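Local coordinates for small ribosomal subunit protein bS6 (Thermotoga maritima, PDB 1VMB) that is a structural protein of the small ribosomal subunit that probably binds 16S ribosomal RNA together with bS18, at residues Glu92-Asn95 with Phe96-Thr100; Thr108-Phe112 with Asp113-Lys117. All blocks are in the same frame, centred on the assembly; numbering follows the deposited sequence.

Interaction 1: Glu92-Asn95 with Phe96-Thr100; sequences ELEN and FYRVT
Glu-94 and Arg-98, one turn apart on helix 91-98, form an i to i+4 salt bridge on the second helix of the ferredoxin-like βαββαβ fold. Arg-98 arrives side-on, with NE 2.9 Å and NH2 3.1 Å from the same oxygen, Glu-94 OE2, which lies in the guanidinium plane and takes NE on its anti lone pair. The carboxylate stands across that plane, at 82°. A bend at chi2 (74°) sets the carboxylate between two side chains: OE2 faces Arg-98 and OE1 accepts from Trp-106 NE1. With a leucine in place of the glutamate, the guanidinium and the indole N-H would probably both lose their acceptor, leaving Arg-98 freer to turn.

Apolar packing comes from the buried pair Leu-93 and Tyr-97, whose apolar surfaces suit the buried side of the helix, the tyrosine hydroxyl being met by Ser-23 OG. Leu-93 CG lies 3.6 Å from Tyr-97 CE2, and CD1 reaches CZ of the same ring; the tyrosine also stacks on Trp-106.

Main-chain helical bonds tie the turn together, the straightest from Tyr-97 N to Leu-93 O (3.1 Å). At the C-terminal end, Thr-100 OG1 sits over the centre of the Phe-96 ring and donates to Phe-96 O at 2.8 Å.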
ATOM      1  N   GLU A  92       9.615  -2.930  -7.316  1.00 23.02           N
ATOM      2  CA  GLU A  92       8.688  -2.404  -8.299  1.00 22.62           C
ATOM      3  C   GLU A  92       7.680  -1.470  -7.642  1.00 23.50           C
ATOM      4  O   GLU A  92       7.293  -0.437  -8.182  1.00 23.62           O
ATOM      5  CB  GLU A  92       7.977  -3.534  -9.065  1.00 22.12           C
ATOM      6  CG  GLU A  92       8.880  -4.367  -9.912  1.00 23.63           C
ATOM      7  CD  GLU A  92       9.386  -3.690 -11.171  1.00 23.99           C
ATOM      8  OE1 GLU A  92       8.930  -2.582 -11.538  1.00 20.62           O
ATOM      9  OE2 GLU A  92      10.242  -4.308 -11.807  1.00 25.68           O
ATOM     10  N   LEU A  93       7.222  -1.851  -6.464  1.00 24.40           N
ATOM     11  CA  LEU A  93       6.269  -1.023  -5.743  1.00 23.59           C
ATOM     12  C   LEU A  93       6.944   0.184  -5.145  1.00 22.81           C
ATOM     13  O   LEU A  93       6.484   1.315  -5.313  1.00 23.70           O
ATOM     14  CB  LEU A  93       5.586  -1.855  -4.689  1.00 23.56           C
ATOM     15  CG  LEU A  93       4.608  -1.136  -3.761  1.00 24.53           C
ATOM     16  CD1 LEU A  93       3.428  -0.585  -4.516  1.00 24.72           C
ATOM     17  CD2 LEU A  93       4.113  -2.077  -2.670  1.00 25.68           C
ATOM     18  N   GLU A  94       8.081  -0.028  -4.516  1.00 24.28           N
ATOM     19  CA  GLU A  94       8.825   1.077  -3.964  1.00 23.20           C
ATOM     20  C   GLU A  94       9.157   2.125  -4.986  1.00 23.40           C
ATOM     21  O   GLU A  94       8.995   3.343  -4.755  1.00 24.25           O
ATOM     22  CB  GLU A  94      10.085   0.509  -3.340  1.00 23.20           C
ATOM     23  CG  GLU A  94      11.029   1.559  -2.819  1.00 24.93           C
ATOM     24  CD  GLU A  94      10.581   2.232  -1.541  1.00 28.53           C
ATOM     25  OE1 GLU A  94       9.652   1.725  -0.872  1.00 30.56           O
ATOM     26  OE2 GLU A  94      11.218   3.274  -1.217  1.00 28.57           O
ATOM     27  N   ASN A  95       9.601   1.671  -6.151  1.00 22.64           N
ATOM     28  CA  ASN A  95       9.952   2.591  -7.251  1.00 23.47           C
ATOM     29  C   ASN A  95       8.762   3.353  -7.808  1.00 22.92           C
ATOM     30  O   ASN A  95       8.896   4.533  -8.160  1.00 23.57           O
ATOM     31  CB  ASN A  95      10.708   1.856  -8.337  1.00 22.72           C
ATOM     32  CG  ASN A  95      12.118   1.511  -7.908  1.00 25.97           C
ATOM     33  OD1 ASN A  95      12.591   1.954  -6.857  1.00 25.65           O
ATOM     34  ND2 ASN A  95      12.791   0.724  -8.708  1.00 29.10           N
ATOM     35  N   PHE A  96       7.584   2.744  -7.887  1.00 22.81           N
ATOM     36  CA  PHE A  96       6.350   3.500  -8.237  1.00 22.78           C
ATOM     37  C   PHE A  96       6.124   4.634  -7.235  1.00 23.09           C
ATOM     38  O   PHE A  96       5.905   5.787  -7.591  1.00 20.72           O
ATOM     39  CB  PHE A  96       5.100   2.590  -8.269  1.00 23.15           C
ATOM     40  CG  PHE A  96       3.843   3.360  -8.530  1.00 23.12           C
ATOM     41  CD1 PHE A  96       3.590   3.762  -9.775  1.00 21.31           C
ATOM     42  CD2 PHE A  96       2.964   3.676  -7.493  1.00 25.02           C
ATOM     43  CE1 PHE A  96       2.442   4.510 -10.047  1.00 23.26           C
ATOM     44  CE2 PHE A  96       1.825   4.471  -7.755  1.00 25.52           C
ATOM     45  CZ  PHE A  96       1.608   4.855  -9.044  1.00 24.06           C
ATOM     46  N   TYR A  97       6.167   4.300  -5.959  1.00 23.12           N
ATOM     47  CA  TYR A  97       5.967   5.351  -4.940  1.00 23.00           C
ATOM     48  C   TYR A  97       6.992   6.486  -5.061  1.00 22.72           C
ATOM     49  O   TYR A  97       6.629   7.681  -4.997  1.00 22.62           O
ATOM     50  CB  TYR A  97       6.056   4.736  -3.534  1.00 23.48           C
ATOM     51  CG  TYR A  97       4.953   3.804  -3.098  1.00 24.03           C
ATOM     52  CD1 TYR A  97       3.609   4.085  -3.324  1.00 21.43           C
ATOM     53  CD2 TYR A  97       5.247   2.677  -2.330  1.00 22.79           C
ATOM     54  CE1 TYR A  97       2.579   3.257  -2.889  1.00 25.30           C
ATOM     55  CE2 TYR A  97       4.201   1.846  -1.858  1.00 24.21           C
ATOM     56  CZ  TYR A  97       2.893   2.126  -2.155  1.00 24.54           C
ATOM     57  OH  TYR A  97       1.916   1.341  -1.660  1.00 25.26           O
ATOM     58  N   ARG A  98       8.273   6.139  -5.278  1.00 20.50           N
ATOM     59  CA  ARG A  98       9.329   7.112  -5.387  1.00 21.68           C
ATOM     60  C   ARG A  98       9.090   8.171  -6.470  1.00 22.11           C
ATOM     61  O   ARG A  98       9.598   9.288  -6.364  1.00 22.60           O
ATOM     62  CB  ARG A  98      10.645   6.419  -5.619  1.00 22.86           C
ATOM     63  CG  ARG A  98      11.137   5.746  -4.415  1.00 23.08           C
ATOM     64  CD  ARG A  98      12.478   5.085  -4.594  1.00 25.09           C
ATOM     65  NE  ARG A  98      12.813   4.351  -3.386  1.00 23.60           N
ATOM     66  CZ  ARG A  98      14.040   4.011  -3.027  1.00 28.63           C
ATOM     67  NH1 ARG A  98      15.121   4.396  -3.711  1.00 29.51           N
ATOM     68  NH2 ARG A  98      14.215   3.286  -1.928  1.00 30.95           N
ATOM     69  N   VAL A  99       8.323   7.829  -7.505  1.00 21.31           N
ATOM     70  CA  VAL A  99       8.109   8.755  -8.655  1.00 20.66           C
ATOM     71  C   VAL A  99       6.770   9.459  -8.670  1.00 22.34           C
ATOM     72  O   VAL A  99       6.496  10.193  -9.597  1.00 21.91           O
ATOM     73  CB  VAL A  99       8.360   8.045 -10.014  1.00 20.59           C
ATOM     74  CG1 VAL A  99       9.798   7.461 -10.053  1.00 22.59           C
ATOM     75  CG2 VAL A  99       7.295   6.902 -10.288  1.00 20.78           C
ATOM     76  N   THR A 100       5.971   9.234  -7.614  1.00 22.37           N
ATOM     77  CA  THR A 100       4.610   9.688  -7.524  1.00 23.24           C
ATOM     78  C   THR A 100       4.404  10.657  -6.387  1.00 22.42           C
ATOM     79  O   THR A 100       4.072  10.222  -5.300  1.00 24.24           O
ATOM     80  CB  THR A 100       3.736   8.436  -7.308  1.00 23.40           C
ATOM     81  OG1 THR A 100       3.912   7.547  -8.422  1.00 24.85           O
ATOM     82  CG2 THR A 100       2.229   8.801  -7.335  1.00 25.04           C
TER

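Interaction 2: Thr108-Phe112 with Asp113-Lys117. With EDO (1,2-ethanediol), chain C.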
ATOM      1  N   THR A 108       5.921  -0.135   3.651  1.00 24.27           N
ATOM      2  CA  THR A 108       5.648  -1.466   3.258  1.00 23.27           C
ATOM      3  C   THR A 108       6.340  -2.455   4.175  1.00 21.70           C
ATOM      4  O   THR A 108       7.560  -2.361   4.396  1.00 23.47           O
ATOM      5  CB  THR A 108       6.142  -1.662   1.828  1.00 22.43           C
ATOM      6  OG1 THR A 108       5.442  -0.748   0.931  1.00 21.51           O
ATOM      7  CG2 THR A 108       5.834  -3.091   1.371  1.00 25.42           C
ATOM      8  N   PHE A 109       5.575  -3.398   4.692  1.00 21.79           N
ATOM      9  CA  PHE A 109       6.072  -4.333   5.699  1.00 21.58           C
ATOM     10  C   PHE A 109       5.693  -5.756   5.403  1.00 21.90           C
ATOM     11  O   PHE A 109       4.506  -6.059   5.124  1.00 21.93           O
ATOM     12  CB  PHE A 109       5.521  -4.023   7.109  1.00 21.77           C
ATOM     13  CG  PHE A 109       5.796  -2.618   7.603  1.00 20.13           C
ATOM     14  CD1 PHE A 109       7.042  -2.301   8.145  1.00 21.64           C
ATOM     15  CD2 PHE A 109       4.813  -1.663   7.626  1.00 25.55           C
ATOM     16  CE1 PHE A 109       7.284  -1.003   8.650  1.00 26.66           C
ATOM     17  CE2 PHE A 109       5.052  -0.374   8.137  1.00 23.63           C
ATOM     18  CZ  PHE A 109       6.300  -0.063   8.593  1.00 21.80           C
ATOM     19  N   ARG A 110       6.649  -6.640   5.620  1.00 20.98           N
ATOM     20  CA  ARG A 110       6.318  -8.067   5.644  1.00 20.06           C
ATOM     21  C   ARG A 110       5.587  -8.447   6.938  1.00 20.61           C
ATOM     22  O   ARG A 110       6.014  -8.110   8.054  1.00 20.10           O
ATOM     23  CB  ARG A 110       7.532  -8.944   5.469  1.00 21.53           C
ATOM     24  CG  ARG A 110       7.171 -10.412   5.283  1.00 20.92           C
ATOM     25  CD  ARG A 110       8.356 -11.195   4.803  1.00 22.42           C
ATOM     26  NE  ARG A 110       8.187 -12.623   5.002  1.00 21.99           N
ATOM     27  CZ  ARG A 110       9.189 -13.473   4.982  1.00 21.69           C
ATOM     28  NH1 ARG A 110      10.433 -13.063   4.784  1.00 23.90           N
ATOM     29  NH2 ARG A 110       8.969 -14.768   5.225  1.00 23.44           N
ATOM     30  N   ARG A 111       4.449  -9.098   6.763  1.00 19.18           N
ATOM     31  CA  ARG A 111       3.596  -9.448   7.883  1.00 19.53           C
ATOM     32  C   ARG A 111       3.885 -10.864   8.356  1.00 19.28           C
ATOM     33  O   ARG A 111       3.106 -11.801   8.127  1.00 20.33           O
ATOM     34  CB  ARG A 111       2.134  -9.276   7.503  1.00 18.49           C
ATOM     35  CG  ARG A 111       1.723  -7.777   7.340  1.00 21.69           C
ATOM     36  CD  ARG A 111       1.705  -7.000   8.674  1.00 23.81           C
ATOM     37  NE  ARG A 111       0.788  -7.608   9.632  1.00 23.63           N
ATOM     38  CZ  ARG A 111      -0.499  -7.273   9.818  1.00 26.50           C
ATOM     39  NH1 ARG A 111      -1.054  -6.228   9.207  1.00 24.80           N
ATOM     40  NH2 ARG A 111      -1.215  -7.939  10.705  1.00 25.84           N
ATOM     41  N   PHE A 112       5.009 -11.023   9.058  1.00 18.90           N
ATOM     42  CA  PHE A 112       5.368 -12.298   9.637  1.00 19.32           C
ATOM     43  C   PHE A 112       4.260 -12.862  10.533  1.00 19.07           C
ATOM     44  O   PHE A 112       4.100 -14.057  10.636  1.00 18.93           O
ATOM     45  CB  PHE A 112       6.690 -12.211  10.420  1.00 19.76           C
ATOM     46  CG  PHE A 112       7.892 -11.873   9.566  1.00 21.61           C
ATOM     47  CD1 PHE A 112       8.631 -12.886   8.941  1.00 22.34           C
ATOM     48  CD2 PHE A 112       8.299 -10.549   9.421  1.00 21.98           C
ATOM     49  CE1 PHE A 112       9.713 -12.556   8.129  1.00 21.69           C
ATOM     50  CE2 PHE A 112       9.406 -10.208   8.644  1.00 23.23           C
ATOM     51  CZ  PHE A 112      10.111 -11.225   7.988  1.00 21.55           C
ATOM     52  N   ASP A 113       3.557 -11.992  11.258  1.00 19.67           N
ATOM     53  CA  ASP A 113       2.490 -12.434  12.137  1.00 19.40           C
ATOM     54  C   ASP A 113       1.372 -13.159  11.360  1.00 19.12           C
ATOM     55  O   ASP A 113       0.837 -14.154  11.811  1.00 19.48           O
ATOM     56  CB  ASP A 113       1.940 -11.216  12.909  1.00 20.36           C
ATOM     57  CG  ASP A 113       1.286 -10.194  12.028  1.00 18.65           C
ATOM     58  OD1 ASP A 113       1.907  -9.662  11.084  1.00 18.28           O
ATOM     59  OD2 ASP A 113       0.063  -9.921  12.176  1.00 21.28           O
ATOM     60  N   LEU A 114       1.039 -12.618  10.186  1.00 19.51           N
ATOM     61  CA  LEU A 114       0.012 -13.237   9.321  1.00 20.02           C
ATOM     62  C   LEU A 114       0.485 -14.562   8.710  1.00 19.91           C
ATOM     63  O   LEU A 114      -0.285 -15.503   8.567  1.00 18.91           O
ATOM     64  CB  LEU A 114      -0.465 -12.243   8.254  1.00 19.62           C
ATOM     65  CG  LEU A 114      -1.148 -11.030   8.816  1.00 22.44           C
ATOM     66  CD1 LEU A 114      -1.607 -10.149   7.681  1.00 20.52           C
ATOM     67  CD2 LEU A 114      -2.257 -11.351   9.710  1.00 21.04           C
ATOM     68  N   GLU A 115       1.749 -14.634   8.321  1.00 20.24           N
ATOM     69  CA  GLU A 115       2.319 -15.919   7.858  1.00 20.68           C
ATOM     70  C   GLU A 115       2.251 -16.970   8.943  1.00 21.08           C
ATOM     71  O   GLU A 115       1.805 -18.097   8.710  1.00 20.37           O
ATOM     72  CB  GLU A 115       3.744 -15.721   7.292  1.00 20.20           C
ATOM     73  CG  GLU A 115       3.836 -14.733   6.138  1.00 20.94           C
ATOM     74  CD  GLU A 115       5.269 -14.478   5.698  1.00 21.72           C
ATOM     75  OE1 GLU A 115       6.157 -15.240   6.117  1.00 19.53           O
ATOM     76  OE2 GLU A 115       5.524 -13.530   4.947  1.00 19.28           O
ATOM     77  N   LYS A 116       2.598 -16.601  10.174  1.00 20.62           N
ATOM     78  CA  LYS A 116       2.541 -17.523  11.296  1.00 20.91           C
ATOM     79  C   LYS A 116       1.121 -18.009  11.533  1.00 21.50           C
ATOM     80  O   LYS A 116       0.876 -19.224  11.719  1.00 20.11           O
ATOM     81  CB  LYS A 116       3.072 -16.852  12.562  1.00 20.79           C
ATOM     82  CG  LYS A 116       3.158 -17.782  13.748  1.00 21.32           C
ATOM     83  CD  LYS A 116       3.969 -17.199  14.889  1.00 22.58           C
ATOM     84  CE  LYS A 116       3.448 -15.835  15.258  1.00 26.83           C
ATOM     85  NZ  LYS A 116       3.921 -15.414  16.604  1.00 32.29           N
ATOM     86  N   LYS A 117       0.188 -17.056  11.462  1.00 23.80           N
ATOM     87  CA  LYS A 117      -1.242 -17.338  11.681  1.00 25.75           C
ATOM     88  C   LYS A 117      -1.761 -18.347  10.681  1.00 26.29           C
ATOM     89  O   LYS A 117      -2.481 -19.275  11.051  1.00 24.97           O
ATOM     90  CB  LYS A 117      -2.062 -16.054  11.563  1.00 25.40           C
ATOM     91  CG  LYS A 117      -3.570 -16.261  11.567  1.00 27.42           C
ATOM     92  CD  LYS A 117      -4.258 -14.912  11.672  1.00 30.10           C
ATOM     93  CE  LYS A 117      -5.484 -14.786  10.731  1.00 34.76           C
ATOM     94  NZ  LYS A 117      -5.706 -13.322  10.346  1.00 35.63           N
TER
HETATM   95  C1  EDO C 130       4.409  -6.995  12.245  1.00 29.94           C
HETATM   96  O1  EDO C 130       3.111  -7.014  11.672  1.00 28.08           O
HETATM   97  C2  EDO C 130       5.443  -7.686  11.334  1.00 28.94           C
HETATM   98  O2  EDO C 130       5.274  -9.123  11.313  1.00 23.80           O
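Asp-113 and Arg-111 face each other where strand 103-110, the last of the ferredoxin-like fold, gives way to the C-terminal helix, with Arg-111 at the N-cap position. Asp-113 holds its CG between backbone N and carbonyl carbon (chi1 65°), a crowded position that turns the carboxylate back toward the arginine. The grip is side-on and nearly straight: Arg-111 NE lies 2.8 Å from Asp-113 OD1, and Arg-111 NH2 2.8 Å from Asp-113 OD2, each oxygen offering its syn lone pair, with the planes only 10° apart. The arginine chain bends at chi2 and chi3 to curl into this pairing, and its NH1 goes on to a salt bridge with Glu-22. An acidic residue suits the first helical turn, where a negative charge near the helix's N-terminal end is probably favourable. A 1,2-ethanediol, probably from the crystallisation liquor, donates from O1 to Asp-113 OD1 at 3.0 Å.

Leu-114 lays CD1 over one face of the Arg-111 guanidinium, 3.7 Å above its plane, an aliphatic cover over the face, while Asp-113 takes the edge.

Glu-115 is buried and extended beyond CG, which carries its carboxylate back to the strand. There Arg-110 NE meets OE2 of Glu-115 at 2.8 Å and Arg-110 NH2 meets its OE1 at 3.0 Å, with the two groups 28° from coplanar. Ile-20 N also donates to OE2, so three donors meet the buried carboxylate, which probably offsets the cost of burying it, while Phe-112 CE1 lies over one face of the Arg-110 guanidinium. The backbone N of Glu-115 bonds Arg-111 O, opening the helical pattern.

Lys-116 sends its amine away from the junction, as suits an exposed site, and contributes through its backbone: Lys-116 N donates to Phe-112 O at 3.0 Å.

In the fold
Interactions 1 and 2 come in series along the chain: helix 91-98 leads into strand 103-110, which ends in the helix containing 113-117. Their centres lie 22 Å apart, yet they touch at Thr-108, whose OG1 is 4.0 Å from Tyr-97 CE2 and 4.1 Å from Leu-93 CD2. Ser-23 OG of strand 19-27 joins them further, bonded to both Tyr-97 OH and Thr-108 OG1. The first contact belongs to the helix packed on the sheet; the second carries the edge strand into a surface helix, tied to the neighbouring strand 19-27 through Ile-20 and Glu-22. The ethanediol belongs to interaction 2 alone.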